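Local coordinates for protein tyrosine--tRNA ligase, mitochondrial (PDB 5IJX) that probably catalyses the ATP-dependent attachment of L-tyrosine to mitochondrial tRNA(Tyr), and is represented here by its class I catalytic core without the C-terminal part, at residues T75-H80 with K306-C311; L24-I29 with L60-R65; L178-E183 with Q221-W226; W92-G97 with S146-G151. All coordinates share one frame; numbering follows the deposited sequence.

Contact 1: residues T75-H80 with K306-C311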
loop_
_atom_site.group_PDB
_atom_site.type_symbol
_atom_site.label_atom_id
_atom_site.label_comp_id
_atom_site.label_asym_id
_atom_site.label_seq_id
_atom_site.Cartn_x
_atom_site.Cartn_y
_atom_site.Cartn_z
ATOM N N THR A 75 20.567 3.321 7.178
ATOM C CA THR A 75 20.341 4.098 8.389
ATOM C C THR A 75 21.640 4.311 9.159
ATOM O O THR A 75 21.630 4.514 10.375
ATOM C CB THR A 75 19.296 3.422 9.274
ATOM O OG1 THR A 75 19.774 2.139 9.692
ATOM C CG2 THR A 75 17.992 3.253 8.510
ATOM N N ALA A 76 22.766 4.267 8.448
ATOM C CA ALA A 76 24.080 4.511 8.994
ATOM C C ALA A 76 24.856 5.207 7.888
ATOM O O ALA A 76 24.653 4.882 6.709
ATOM C CB ALA A 76 24.794 3.222 9.417
ATOM N N PRO A 77 25.739 6.152 8.216
ATOM C CA PRO A 77 26.514 6.812 7.157
ATOM C C PRO A 77 27.477 5.873 6.455
ATOM O O PRO A 77 27.904 6.169 5.332
ATOM C CB PRO A 77 27.257 7.916 7.914
ATOM C CG PRO A 77 27.506 7.299 9.250
ATOM C CD PRO A 77 26.254 6.495 9.554
ATOM N N SER A 78 27.822 4.749 7.079
ATOM C CA SER A 78 28.700 3.760 6.477
ATOM C C SER A 78 28.319 2.384 6.996
ATOM O O SER A 78 27.634 2.248 8.014
ATOM C CB SER A 78 30.173 4.041 6.789
ATOM O OG SER A 78 30.959 2.885 6.551
ATOM N N LEU A 79 28.773 1.363 6.279
ATOM C CA LEU A 79 28.663 0.002 6.770
ATOM C C LEU A 79 29.646 -0.222 7.916
ATOM O O LEU A 79 30.641 0.493 8.072
ATOM C CB LEU A 79 28.943 -1.003 5.651
ATOM C CG LEU A 79 28.018 -0.973 4.434
ATOM C CD1 LEU A 79 28.574 -1.871 3.338
ATOM C CD2 LEU A 79 26.609 -1.400 4.815
ATOM N N HIS A 80 29.347 -1.229 8.728
ATOM C CA HIS A 80 30.231 -1.693 9.783
ATOM C C HIS A 80 30.399 -3.196 9.626
ATOM O O HIS A 80 29.707 -3.839 8.831
ATOM C CB HIS A 80 29.686 -1.343 11.174
ATOM C CG HIS A 80 28.233 -1.655 11.346
ATOM N ND1 HIS A 80 27.783 -2.820 11.931
ATOM C CD2 HIS A 80 27.127 -0.953 11.006
ATOM C CE1 HIS A 80 26.463 -2.820 11.946
ATOM N NE2 HIS A 80 26.039 -1.699 11.389
ATOM N N LYS A 306 37.007 4.569 5.417
ATOM C CA LYS A 306 38.349 4.887 5.893
ATOM C C LYS A 306 38.367 6.184 6.693
ATOM O O LYS A 306 39.216 6.358 7.574
ATOM C CB LYS A 306 39.318 4.981 4.713
ATOM C CG LYS A 306 40.708 4.439 5.011
ATOM N N ASP A 307 37.441 7.101 6.407
ATOM C CA ASP A 307 37.379 8.375 7.112
ATOM C C ASP A 307 36.792 8.257 8.513
ATOM O O ASP A 307 36.901 9.210 9.291
ATOM C CB ASP A 307 36.558 9.383 6.302
ATOM C CG ASP A 307 37.246 9.797 5.015
ATOM O OD1 ASP A 307 38.495 9.764 4.967
ATOM O OD2 ASP A 307 36.539 10.161 4.052
HETATM N N MSE A 308 36.179 7.127 8.851
HETATM C CA MSE A 308 35.608 6.932 10.179
HETATM C C MSE A 308 36.407 5.905 10.959
HETATM O O MSE A 308 36.525 5.989 12.183
HETATM C CB MSE A 308 34.158 6.483 10.076
HETATM C CG MSE A 308 33.311 7.376 9.209
HETATM SE SE MSE A 308 31.476 6.766 9.155
HETATM C CE MSE A 308 30.936 7.676 7.529
ATOM N N THR A 309 36.940 4.921 10.239
ATOM C CA THR A 309 37.814 3.906 10.825
ATOM C C THR A 309 38.974 3.705 9.858
ATOM O O THR A 309 38.831 3.025 8.837
ATOM C CB THR A 309 37.069 2.604 11.080
ATOM O OG1 THR A 309 35.879 2.874 11.832
ATOM C CG2 THR A 309 37.942 1.639 11.863
ATOM N N SER A 310 40.114 4.310 10.178
ATOM C CA SER A 310 41.306 4.143 9.364
ATOM C C SER A 310 41.692 2.670 9.285
ATOM O O SER A 310 41.323 1.852 10.134
ATOM C CB SER A 310 42.462 4.960 9.940
ATOM O OG SER A 310 42.750 4.570 11.272
ATOM N N CYS A 311 42.444 2.331 8.237
ATOM C CA CYS A 311 42.920 0.961 8.082
ATOM C C CYS A 311 43.679 0.505 9.322
ATOM O O CYS A 311 43.554 -0.650 9.750
ATOM C CB CYS A 311 43.800 0.860 6.836
ATOM S SG CYS A 311 43.005 1.486 5.333
#
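The methylselenium end of selenomethionine Met308 lies against Pro77 and Ser78, just ahead of His80, the first residue of the HIGH signature of class I aminoacyl-tRNA synthetases. Met308 CE is 3.7 Å from Pro77 CB, while its SE atom approaches Ser78 CB at 3.8 Å. With CG anti to the carbonyl carbon (chi1 -52°) and the chain extended beyond it, the side chain spans the gap between the loops, which stay apart at backbone level: the CA atoms of Ser78 and Met308 are 8.5 Å from each other. The contact is small and wholly apolar. Further out, helix 126-154 fixes the signature loop: Asn135 ND2 binds Pro77 O, and Gln139 uses OE1 for Leu79 N and NE2 for Ser78 OG. Leu79 also shares backbone hydrogen bonds with Leu304, joining the same two loops. Ser78 OG, directed away from the backbone N (chi1 162°), donates to Leu79 O at 2.9 Å, meeting a lone pair in the carbonyl plane at a C=O...donor angle of 121°.

Contact 2: residues L24-I29 with L60-R65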
loop_
_atom_site.group_PDB
_atom_site.type_symbol
_atom_site.label_atom_id
_atom_site.label_comp_id
_atom_site.label_asym_id
_atom_site.label_seq_id
_atom_site.Cartn_x
_atom_site.Cartn_y
_atom_site.Cartn_z
ATOM N N LEU A 24 26.748 -31.665 -13.968
ATOM C CA LEU A 24 27.882 -32.514 -13.617
ATOM C C LEU A 24 28.290 -32.297 -12.165
ATOM O O LEU A 24 28.385 -33.250 -11.382
ATOM C CB LEU A 24 29.056 -32.233 -14.556
ATOM C CG LEU A 24 28.777 -32.407 -16.051
ATOM C CD1 LEU A 24 29.976 -31.951 -16.865
ATOM C CD2 LEU A 24 28.423 -33.850 -16.375
ATOM N N GLN A 25 28.540 -31.039 -11.789
ATOM C CA GLN A 25 28.854 -30.729 -10.397
ATOM C C GLN A 25 27.805 -31.314 -9.459
ATOM O O GLN A 25 28.130 -31.797 -8.366
ATOM C CB GLN A 25 28.948 -29.213 -10.213
ATOM C CG GLN A 25 29.463 -28.772 -8.853
ATOM C CD GLN A 25 29.159 -27.313 -8.564
ATOM O OE1 GLN A 25 30.066 -26.510 -8.342
ATOM N NE2 GLN A 25 27.877 -26.965 -8.563
ATOM N N ALA A 26 26.538 -31.285 -9.874
ATOM C CA ALA A 26 25.468 -31.809 -9.034
ATOM C C ALA A 26 25.582 -33.319 -8.875
ATOM O O ALA A 26 25.351 -33.851 -7.783
ATOM C CB ALA A 26 24.110 -31.426 -9.618
ATOM N N LYS A 27 25.929 -34.031 -9.950
ATOM C CA LYS A 27 26.205 -35.459 -9.824
ATOM C C LYS A 27 27.350 -35.699 -8.848
ATOM O O LYS A 27 27.268 -36.574 -7.978
ATOM C CB LYS A 27 26.524 -36.062 -11.193
ATOM C CG LYS A 27 25.308 -36.274 -12.086
ATOM C CD LYS A 27 25.708 -36.629 -13.514
ATOM C CE LYS A 27 26.013 -38.111 -13.666
ATOM N NZ LYS A 27 26.622 -38.436 -14.986
ATOM N N GLU A 28 28.426 -34.917 -8.970
ATOM C CA GLU A 28 29.541 -35.025 -8.034
ATOM C C GLU A 28 29.055 -34.926 -6.593
ATOM O O GLU A 28 29.278 -35.829 -5.780
ATOM C CB GLU A 28 30.576 -33.936 -8.317
ATOM C CG GLU A 28 31.267 -34.050 -9.661
ATOM C CD GLU A 28 32.740 -33.703 -9.580
ATOM O OE1 GLU A 28 33.119 -32.926 -8.676
ATOM O OE2 GLU A 28 33.523 -34.212 -10.410
ATOM N N ILE A 29 28.378 -33.824 -6.265
ATOM C CA ILE A 29 27.964 -33.580 -4.885
ATOM C C ILE A 29 27.012 -34.671 -4.410
ATOM O O ILE A 29 27.234 -35.304 -3.371
ATOM C CB ILE A 29 27.333 -32.180 -4.766
ATOM C CG1 ILE A 29 28.418 -31.108 -4.919
ATOM C CG2 ILE A 29 26.605 -32.021 -3.439
ATOM C CD1 ILE A 29 27.884 -29.705 -5.102
ATOM N N LEU A 60 18.082 -27.725 -3.349
ATOM C CA LEU A 60 17.891 -26.650 -4.316
ATOM C C LEU A 60 19.228 -26.155 -4.851
ATOM O O LEU A 60 19.462 -26.140 -6.064
ATOM C CB LEU A 60 17.116 -25.501 -3.668
ATOM C CG LEU A 60 16.980 -24.227 -4.509
ATOM C CD1 LEU A 60 16.058 -24.459 -5.697
ATOM C CD2 LEU A 60 16.482 -23.077 -3.657
ATOM N N ILE A 61 20.117 -25.734 -3.950
ATOM C CA ILE A 61 21.388 -25.157 -4.373
ATOM C C ILE A 61 22.189 -26.172 -5.176
ATOM O O ILE A 61 22.824 -25.831 -6.181
ATOM C CB ILE A 61 22.174 -24.650 -3.149
ATOM C CG1 ILE A 61 21.343 -23.615 -2.382
ATOM C CG2 ILE A 61 23.506 -24.055 -3.582
ATOM C CD1 ILE A 61 21.989 -23.115 -1.103
ATOM N N THR A 62 22.171 -27.435 -4.750
ATOM C CA THR A 62 22.937 -28.457 -5.457
ATOM C C THR A 62 22.399 -28.675 -6.868
ATOM O O THR A 62 23.175 -28.848 -7.816
ATOM C CB THR A 62 22.915 -29.763 -4.663
ATOM O OG1 THR A 62 23.513 -29.550 -3.378
ATOM C CG2 THR A 62 23.679 -30.854 -5.392
ATOM N N ARG A 63 21.077 -28.666 -7.029
ATOM C CA ARG A 63 20.449 -28.982 -8.305
ATOM C C ARG A 63 20.240 -27.771 -9.208
ATOM O O ARG A 63 19.918 -27.951 -10.387
ATOM C CB ARG A 63 19.085 -29.643 -8.078
ATOM C CG ARG A 63 19.122 -31.109 -7.689
ATOM C CD ARG A 63 17.931 -31.833 -8.301
ATOM N NE ARG A 63 17.616 -33.087 -7.622
ATOM C CZ ARG A 63 16.407 -33.643 -7.602
ATOM N NH1 ARG A 63 15.385 -33.055 -8.211
ATOM N NH2 ARG A 63 16.215 -34.787 -6.961
ATOM N N LYS A 64 20.405 -26.552 -8.701
ATOM C CA LYS A 64 19.949 -25.378 -9.433
ATOM C C LYS A 64 20.862 -24.195 -9.149
ATOM O O LYS A 64 21.183 -23.919 -7.990
ATOM C CB LYS A 64 18.506 -25.044 -9.046
ATOM C CG LYS A 64 17.829 -24.027 -9.937
ATOM C CD LYS A 64 16.362 -23.905 -9.567
ATOM C CE LYS A 64 15.603 -23.025 -10.543
ATOM N NZ LYS A 64 14.139 -23.037 -10.268
ATOM N N ARG A 65 21.270 -23.499 -10.213
ATOM C CA ARG A 65 22.112 -22.307 -10.101
ATOM C C ARG A 65 21.219 -21.127 -9.719
ATOM O O ARG A 65 20.849 -20.286 -10.542
ATOM C CB ARG A 65 22.853 -22.054 -11.407
ATOM C CG ARG A 65 23.986 -21.039 -11.307
ATOM C CD ARG A 65 24.545 -20.694 -12.683
ATOM N NE ARG A 65 25.206 -21.832 -13.324
ATOM C CZ ARG A 65 26.517 -22.066 -13.298
ATOM N NH1 ARG A 65 27.342 -21.243 -12.660
ATOM N NH2 ARG A 65 27.011 -23.129 -13.917
#
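Ala26 and Thr62 mark the closest backbone approach of two helices, with their CA atoms 5.5 Å apart. Residues 24-29 form a continuous helical run, whereas 60-65 contains the last turn of helix 54-63 and its exit, Lys64 being the first residue to leave helical backbone angles. The small methyl of Ala26 permits this proximity: its CB faces the backbone of the other helix and lies 3.3 Å from Thr62 O. One turn further on, Ile29 reaches toward Thr62 tip to tip, methyl on methyl, with Ile29 CG2 3.7 Å from Thr62 CG2. Both of these methyls are anti to their own backbone N, and the Thr62 rotamer (chi1 -61°) at the same time turns OG1 back along its helix, where it hydrogen-bonds to Asp58 O. The polar end of Thr62 is thus engaged within its own helix while the methyl serves the apolar contact. Nearby, Arg65 NH2 binds Ala18 O, adding a polar tie to the N-terminal helix. This is close helix-helix packing at an alanine, with an isoleucine-threonine methyl contact one turn on, in which helix 7-31 lies over the end of helix 54-63 just before the chain enters 67-72, the first parallel strand of the Rossmann-type catalytic fold.

Contact 3: residues L178-E183 with Q221-W226. With TYR (tyrosine), chain B.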
loop_
_atom_site.group_PDB
_atom_site.type_symbol
_atom_site.label_atom_id
_atom_site.label_comp_id
_atom_site.label_asym_id
_atom_site.label_seq_id
_atom_site.Cartn_x
_atom_site.Cartn_y
_atom_site.Cartn_z
ATOM N N LEU A 178 0.247 0.690 -5.608
ATOM C CA LEU A 178 -0.400 0.086 -4.448
ATOM C C LEU A 178 -1.405 -0.970 -4.884
ATOM O O LEU A 178 -1.551 -2.014 -4.233
ATOM C CB LEU A 178 -1.086 1.165 -3.609
ATOM C CG LEU A 178 -1.927 0.694 -2.417
ATOM C CD1 LEU A 178 -1.891 1.738 -1.315
ATOM C CD2 LEU A 178 -3.372 0.417 -2.822
ATOM N N LYS A 179 -2.108 -0.711 -5.988
ATOM C CA LYS A 179 -3.116 -1.641 -6.482
ATOM C C LYS A 179 -2.535 -3.038 -6.666
ATOM O O LYS A 179 -3.052 -4.017 -6.117
ATOM C CB LYS A 179 -3.691 -1.120 -7.799
ATOM C CG LYS A 179 -4.982 -1.790 -8.226
ATOM C CD LYS A 179 -5.399 -1.328 -9.614
ATOM C CE LYS A 179 -6.699 -1.979 -10.057
ATOM N NZ LYS A 179 -7.106 -1.542 -11.421
ATOM N N GLU A 180 -1.451 -3.149 -7.437
ATOM C CA GLU A 180 -0.887 -4.466 -7.710
ATOM C C GLU A 180 -0.483 -5.169 -6.423
ATOM O O GLU A 180 -0.716 -6.372 -6.268
ATOM C CB GLU A 180 0.311 -4.343 -8.653
ATOM C CG GLU A 180 0.936 -5.683 -9.023
ATOM C CD GLU A 180 2.068 -5.544 -10.019
ATOM O OE1 GLU A 180 2.442 -6.562 -10.637
ATOM O OE2 GLU A 180 2.580 -4.417 -10.190
ATOM N N VAL A 181 0.123 -4.438 -5.485
ATOM C CA VAL A 181 0.555 -5.056 -4.233
ATOM C C VAL A 181 -0.646 -5.602 -3.472
ATOM O O VAL A 181 -0.634 -6.740 -2.990
ATOM C CB VAL A 181 1.353 -4.051 -3.382
ATOM C CG1 VAL A 181 1.764 -4.686 -2.067
ATOM C CG2 VAL A 181 2.584 -3.572 -4.143
HETATM N N MSE A 182 -1.700 -4.800 -3.355
HETATM C CA MSE A 182 -2.890 -5.213 -2.618
HETATM C C MSE A 182 -3.558 -6.425 -3.259
HETATM O O MSE A 182 -3.905 -7.387 -2.573
HETATM C CB MSE A 182 -3.887 -4.056 -2.530
HETATM C CG MSE A 182 -3.479 -2.933 -1.586
HETATM SE SE MSE A 182 -3.258 -3.540 0.258
HETATM C CE MSE A 182 -1.339 -3.912 0.235
ATOM N N GLU A 183 -3.738 -6.376 -4.580
ATOM C CA GLU A 183 -4.409 -7.468 -5.280
ATOM C C GLU A 183 -3.588 -8.750 -5.215
ATOM O O GLU A 183 -4.086 -9.798 -4.788
ATOM C CB GLU A 183 -4.671 -7.072 -6.735
ATOM C CG GLU A 183 -5.684 -5.949 -6.907
ATOM C CD GLU A 183 -5.802 -5.484 -8.345
ATOM O OE1 GLU A 183 -4.816 -5.627 -9.102
ATOM O OE2 GLU A 183 -6.881 -4.979 -8.723
ATOM N N GLN A 221 9.256 -5.388 2.370
ATOM C CA GLN A 221 10.425 -6.253 2.249
ATOM C C GLN A 221 10.066 -7.571 1.569
ATOM O O GLN A 221 10.814 -8.064 0.712
ATOM C CB GLN A 221 11.035 -6.496 3.628
ATOM C CG GLN A 221 12.169 -7.498 3.628
ATOM C CD GLN A 221 13.032 -7.398 4.868
ATOM O OE1 GLN A 221 12.931 -6.439 5.636
ATOM N NE2 GLN A 221 13.887 -8.392 5.073
ATOM N N GLY A 222 8.918 -8.149 1.927
ATOM C CA GLY A 222 8.457 -9.337 1.236
ATOM C C GLY A 222 8.252 -9.104 -0.247
ATOM O O GLY A 222 8.461 -10.008 -1.057
ATOM N N TRP A 223 7.849 -7.890 -0.623
ATOM C CA TRP A 223 7.642 -7.572 -2.028
ATOM C C TRP A 223 8.963 -7.367 -2.750
ATOM O O TRP A 223 9.059 -7.661 -3.945
ATOM C CB TRP A 223 6.766 -6.327 -2.171
ATOM C CG TRP A 223 6.296 -6.107 -3.577
ATOM C CD1 TRP A 223 6.863 -5.296 -4.519
ATOM C CD2 TRP A 223 5.163 -6.722 -4.209
ATOM N NE1 TRP A 223 6.150 -5.363 -5.695
ATOM C CE2 TRP A 223 5.104 -6.233 -5.530
ATOM C CE3 TRP A 223 4.195 -7.636 -3.783
ATOM C CZ2 TRP A 223 4.113 -6.628 -6.427
ATOM C CZ3 TRP A 223 3.214 -8.026 -4.675
ATOM C CH2 TRP A 223 3.179 -7.520 -5.981
ATOM N N ASP A 224 9.982 -6.853 -2.060
ATOM C CA ASP A 224 11.332 -6.910 -2.609
ATOM C C ASP A 224 11.713 -8.354 -2.902
ATOM O O ASP A 224 12.200 -8.678 -3.996
ATOM C CB ASP A 224 12.334 -6.280 -1.637
ATOM C CG ASP A 224 12.150 -4.786 -1.487
ATOM O OD1 ASP A 224 11.410 -4.184 -2.292
ATOM O OD2 ASP A 224 12.766 -4.213 -0.564
ATOM N N PHE A 225 11.476 -9.244 -1.933
ATOM C CA PHE A 225 11.777 -10.659 -2.133
ATOM C C PHE A 225 11.024 -11.229 -3.329
ATOM O O PHE A 225 11.579 -12.015 -4.098
ATOM C CB PHE A 225 11.437 -11.448 -0.870
ATOM C CG PHE A 225 12.087 -12.808 -0.795
ATOM C CD1 PHE A 225 12.856 -13.300 -1.841
ATOM C CD2 PHE A 225 11.922 -13.600 0.331
ATOM C CE1 PHE A 225 13.446 -14.546 -1.762
ATOM C CE2 PHE A 225 12.512 -14.846 0.416
ATOM C CZ PHE A 225 13.275 -15.319 -0.633
ATOM N N TRP A 226 9.752 -10.866 -3.490
ATOM C CA TRP A 226 8.967 -11.371 -4.613
ATOM C C TRP A 226 9.498 -10.831 -5.935
ATOM O O TRP A 226 9.659 -11.582 -6.909
ATOM C CB TRP A 226 7.501 -10.994 -4.400
ATOM C CG TRP A 226 6.597 -11.163 -5.580
ATOM C CD1 TRP A 226 5.890 -10.182 -6.212
ATOM C CD2 TRP A 226 6.279 -12.384 -6.254
ATOM N NE1 TRP A 226 5.155 -10.715 -7.242
ATOM C CE2 TRP A 226 5.377 -12.066 -7.291
ATOM C CE3 TRP A 226 6.672 -13.714 -6.087
ATOM C CZ2 TRP A 226 4.864 -13.031 -8.155
ATOM C CZ3 TRP A 226 6.162 -14.669 -6.946
ATOM C CH2 TRP A 226 5.266 -14.324 -7.966
HETATM N N TYR B . 15.644 -5.179 7.122
HETATM C CA TYR B . 17.040 -4.934 6.780
HETATM C C TYR B . 17.750 -4.187 7.910
HETATM O O TYR B . 18.971 -4.273 8.071
HETATM C CB TYR B . 17.137 -4.133 5.477
HETATM C CG TYR B . 16.412 -4.755 4.297
HETATM C CD1 TYR B . 16.381 -6.132 4.114
HETATM C CD2 TYR B . 15.758 -3.959 3.365
HETATM C CE1 TYR B . 15.718 -6.696 3.035
HETATM C CE2 TYR B . 15.094 -4.514 2.285
HETATM C CZ TYR B . 15.076 -5.882 2.124
HETATM O OH TYR B . 14.414 -6.430 1.048
HETATM O OXT TYR B . 17.118 -3.474 8.690
#
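Helix 217-229 forms one wall of the tyrosine pocket, and Trp223 on its other side packs against Val181. Bound tyrosine donates from its OH to Asp224 OD2 at 3.2 Å, the acidic recognition of the substrate hydroxyl expected of a tyrosyl-tRNA synthetase. Its amino N makes a weak hydrogen bond to Gln221 OE1 (3.3 Å), for which the glutamine stretches out with CG anti to the backbone N (chi1 174°). Gln236 and Gln242 accept from Gln221 NE2 and so fix the amide; Asn169, Trp172 and Trp173 hold the Asp224 carboxylate. Away from the ligand, Val181 CG2 makes a CH-pi contact over the Trp223 six-membered ring, 4.0 Å from its centroid and 14° off the normal. Trp226 CD1 lies over the opposite indole face, 3.6 Å above the plane. The pocket helix is thereby wedged between helix 178-186, whose Leu178, Lys179, Val181 and Met182 pack on the second subunit, and helix 243-259, which meets Phe225 and Trp226.

Contact 4: residues W92-G97 with S146-G151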
loop_
_atom_site.group_PDB
_atom_site.type_symbol
_atom_site.label_atom_id
_atom_site.label_comp_id
_atom_site.label_asym_id
_atom_site.label_seq_id
_atom_site.Cartn_x
_atom_site.Cartn_y
_atom_site.Cartn_z
ATOM N N TRP A 92 30.844 -15.744 -1.013
ATOM C CA TRP A 92 31.016 -17.157 -1.318
ATOM C C TRP A 92 30.111 -17.556 -2.474
ATOM O O TRP A 92 30.581 -18.043 -3.508
ATOM C CB TRP A 92 30.729 -18.007 -0.078
ATOM C CG TRP A 92 31.827 -17.952 0.950
ATOM C CD1 TRP A 92 31.764 -17.388 2.192
ATOM C CD2 TRP A 92 33.156 -18.477 0.817
ATOM N NE1 TRP A 92 32.968 -17.533 2.841
ATOM C CE2 TRP A 92 33.838 -18.197 2.018
ATOM C CE3 TRP A 92 33.833 -19.155 -0.201
ATOM C CZ2 TRP A 92 35.159 -18.574 2.229
ATOM C CZ3 TRP A 92 35.148 -19.526 0.012
ATOM C CH2 TRP A 92 35.796 -19.233 1.216
ATOM N N ALA A 93 28.807 -17.310 -2.328
ATOM C CA ALA A 93 27.866 -17.628 -3.395
ATOM C C ALA A 93 28.399 -17.154 -4.739
ATOM O O ALA A 93 28.492 -17.929 -5.699
ATOM C CB ALA A 93 26.507 -16.993 -3.095
ATOM N N TYR A 94 28.800 -15.885 -4.809
ATOM C CA TYR A 94 29.264 -15.336 -6.076
ATOM C C TYR A 94 30.410 -16.159 -6.649
ATOM O O TYR A 94 30.375 -16.564 -7.817
ATOM C CB TYR A 94 29.687 -13.882 -5.889
ATOM C CG TYR A 94 30.391 -13.302 -7.094
ATOM C CD1 TYR A 94 29.694 -13.031 -8.262
ATOM C CD2 TYR A 94 31.751 -13.022 -7.063
ATOM C CE1 TYR A 94 30.329 -12.502 -9.364
ATOM C CE2 TYR A 94 32.394 -12.492 -8.159
ATOM C CZ TYR A 94 31.678 -12.234 -9.308
ATOM O OH TYR A 94 32.320 -11.704 -10.402
ATOM N N VAL A 95 31.418 -16.457 -5.830
ATOM C CA VAL A 95 32.643 -17.063 -6.345
ATOM C C VAL A 95 32.386 -18.540 -6.596
ATOM O O VAL A 95 33.271 -19.260 -7.076
ATOM C CB VAL A 95 33.838 -16.865 -5.390
ATOM C CG1 VAL A 95 34.139 -15.379 -5.209
ATOM C CG2 VAL A 95 33.587 -17.543 -4.049
ATOM N N HIS A 96 31.184 -19.010 -6.267
ATOM C CA HIS A 96 30.809 -20.384 -6.566
ATOM C C HIS A 96 29.882 -20.482 -7.773
ATOM O O HIS A 96 29.300 -21.546 -8.011
ATOM C CB HIS A 96 30.169 -21.043 -5.340
ATOM C CG HIS A 96 31.167 -21.575 -4.354
ATOM N ND1 HIS A 96 31.415 -22.922 -4.198
ATOM C CD2 HIS A 96 31.984 -20.940 -3.480
ATOM C CE1 HIS A 96 32.340 -23.096 -3.271
ATOM N NE2 HIS A 96 32.703 -21.909 -2.820
ATOM N N GLY A 97 29.746 -19.407 -8.548
ATOM C CA GLY A 97 28.919 -19.418 -9.734
ATOM C C GLY A 97 27.456 -19.134 -9.496
ATOM O O GLY A 97 26.688 -19.076 -10.466
ATOM N N SER A 146 35.879 -6.036 -5.122
ATOM C CA SER A 146 36.782 -6.532 -4.092
ATOM C C SER A 146 36.607 -8.032 -3.888
ATOM O O SER A 146 37.594 -8.766 -3.768
ATOM C CB SER A 146 36.548 -5.776 -2.784
ATOM O OG SER A 146 37.451 -6.204 -1.781
ATOM N N PHE A 147 35.359 -8.509 -3.850
ATOM C CA PHE A 147 35.127 -9.945 -3.738
ATOM C C PHE A 147 35.641 -10.692 -4.958
ATOM O O PHE A 147 36.047 -11.855 -4.847
ATOM C CB PHE A 147 33.640 -10.237 -3.544
ATOM C CG PHE A 147 33.222 -10.342 -2.106
ATOM C CD1 PHE A 147 33.696 -11.369 -1.307
ATOM C CD2 PHE A 147 32.337 -9.429 -1.563
ATOM C CE1 PHE A 147 33.308 -11.472 0.013
ATOM C CE2 PHE A 147 31.943 -9.526 -0.246
ATOM C CZ PHE A 147 32.428 -10.548 0.545
ATOM N N GLU A 148 35.619 -10.056 -6.131
ATOM C CA GLU A 148 36.169 -10.704 -7.319
ATOM C C GLU A 148 37.682 -10.863 -7.198
ATOM O O GLU A 148 38.218 -11.966 -7.362
ATOM C CB GLU A 148 35.796 -9.909 -8.573
ATOM C CG GLU A 148 36.183 -10.580 -9.884
ATOM C CD GLU A 148 35.701 -9.806 -11.099
ATOM O OE1 GLU A 148 34.575 -9.267 -11.055
ATOM O OE2 GLU A 148 36.450 -9.729 -12.097
ATOM N N LYS A 149 38.387 -9.770 -6.893
ATOM C CA LYS A 149 39.833 -9.808 -6.689
ATOM C C LYS A 149 40.203 -10.818 -5.610
ATOM O O LYS A 149 40.844 -11.838 -5.887
ATOM C CB LYS A 149 40.357 -8.422 -6.299
ATOM C CG LYS A 149 40.174 -7.352 -7.367
ATOM C CD LYS A 149 40.520 -5.965 -6.840
ATOM N N TYR A 150 39.805 -10.520 -4.372
ATOM C CA TYR A 150 40.074 -11.404 -3.243
ATOM C C TYR A 150 39.697 -12.846 -3.547
ATOM O O TYR A 150 40.356 -13.776 -3.069
ATOM C CB TYR A 150 39.306 -10.894 -2.022
ATOM C CG TYR A 150 39.613 -11.591 -0.717
ATOM C CD1 TYR A 150 40.857 -11.463 -0.112
ATOM C CD2 TYR A 150 38.645 -12.350 -0.072
ATOM C CE1 TYR A 150 41.132 -12.088 1.091
ATOM C CE2 TYR A 150 38.910 -12.973 1.129
ATOM C CZ TYR A 150 40.153 -12.842 1.706
ATOM O OH TYR A 150 40.414 -13.471 2.903
ATOM N N GLY A 151 38.647 -13.055 -4.341
ATOM C CA GLY A 151 38.240 -14.412 -4.669
ATOM C C GLY A 151 39.220 -15.104 -5.596
ATOM O O GLY A 151 39.643 -16.235 -5.339
#
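Phe147 is the first residue of 146-151 to meet the other helix: its carbonyl O lies 4.0 Å from Val95 CG1, its side chain leaves the backbone toward 92-97, and the side chain also touches Leu368. Glu148 follows and carries the polar part of the contact. Its CA sits at the edge of the Tyr94 ring, near the ring plane, and the side chain extends past the phenol until Tyr94 OH donates a weak hydrogen bond to OE1 at 3.4 Å. Ring and carboxylate planes are 36° apart. The stronger partner of OE1 is Arg164, by a salt bridge, so the phenol is a second, weaker partner of a carboxylate that is already paired. Tyr94 can span the gap because CG stands anti to its backbone N (chi1 171°), and Trp162 packs edge-to-face with its ring. One turn after Phe147, Gly151 presents bare backbone to Val95, its CA 4.2 Å from Val95 CG1; the two CA atoms are 6.4 Å apart. The first helix ends in a Schellman motif, with Gly97 at positive phi as the C-prime residue, Gly97 N bonded to Tyr94 O and Leu98 N to Ala93 O. Helix 84-95 leads on to strand 99-104 and helix 126-154 to strand 164-168, so the contact joins two successive beta-alpha-beta crossovers, flanked by helix 37-43 on Trp92 and Ala93 and by helix 356-370 on Phe147 and Tyr150.

Overall arrangement
From the N terminus, contact 2 closes first, a short loop that brings helix 54-63 back against helix 7-31. Contact 1 then opens after strand 67-72 and closes only at 306-311, beyond the last strand, so it embraces most of the parallel sheet. Inside this long loop contacts 4 and 3 follow in series, neither crossing the other: contact 4 joins the helices of consecutive crossovers, and contact 3 links the tyrosine-binding helix to the helix at the subunit interface. Contacts 3 and 4 lie on opposite sides of the chain centre, about 31 Å apart between centres. Contacts 2 and 4 touch, Arg65 NH1 probably hydrogen-bonding Gly97 O at 3.2 Å.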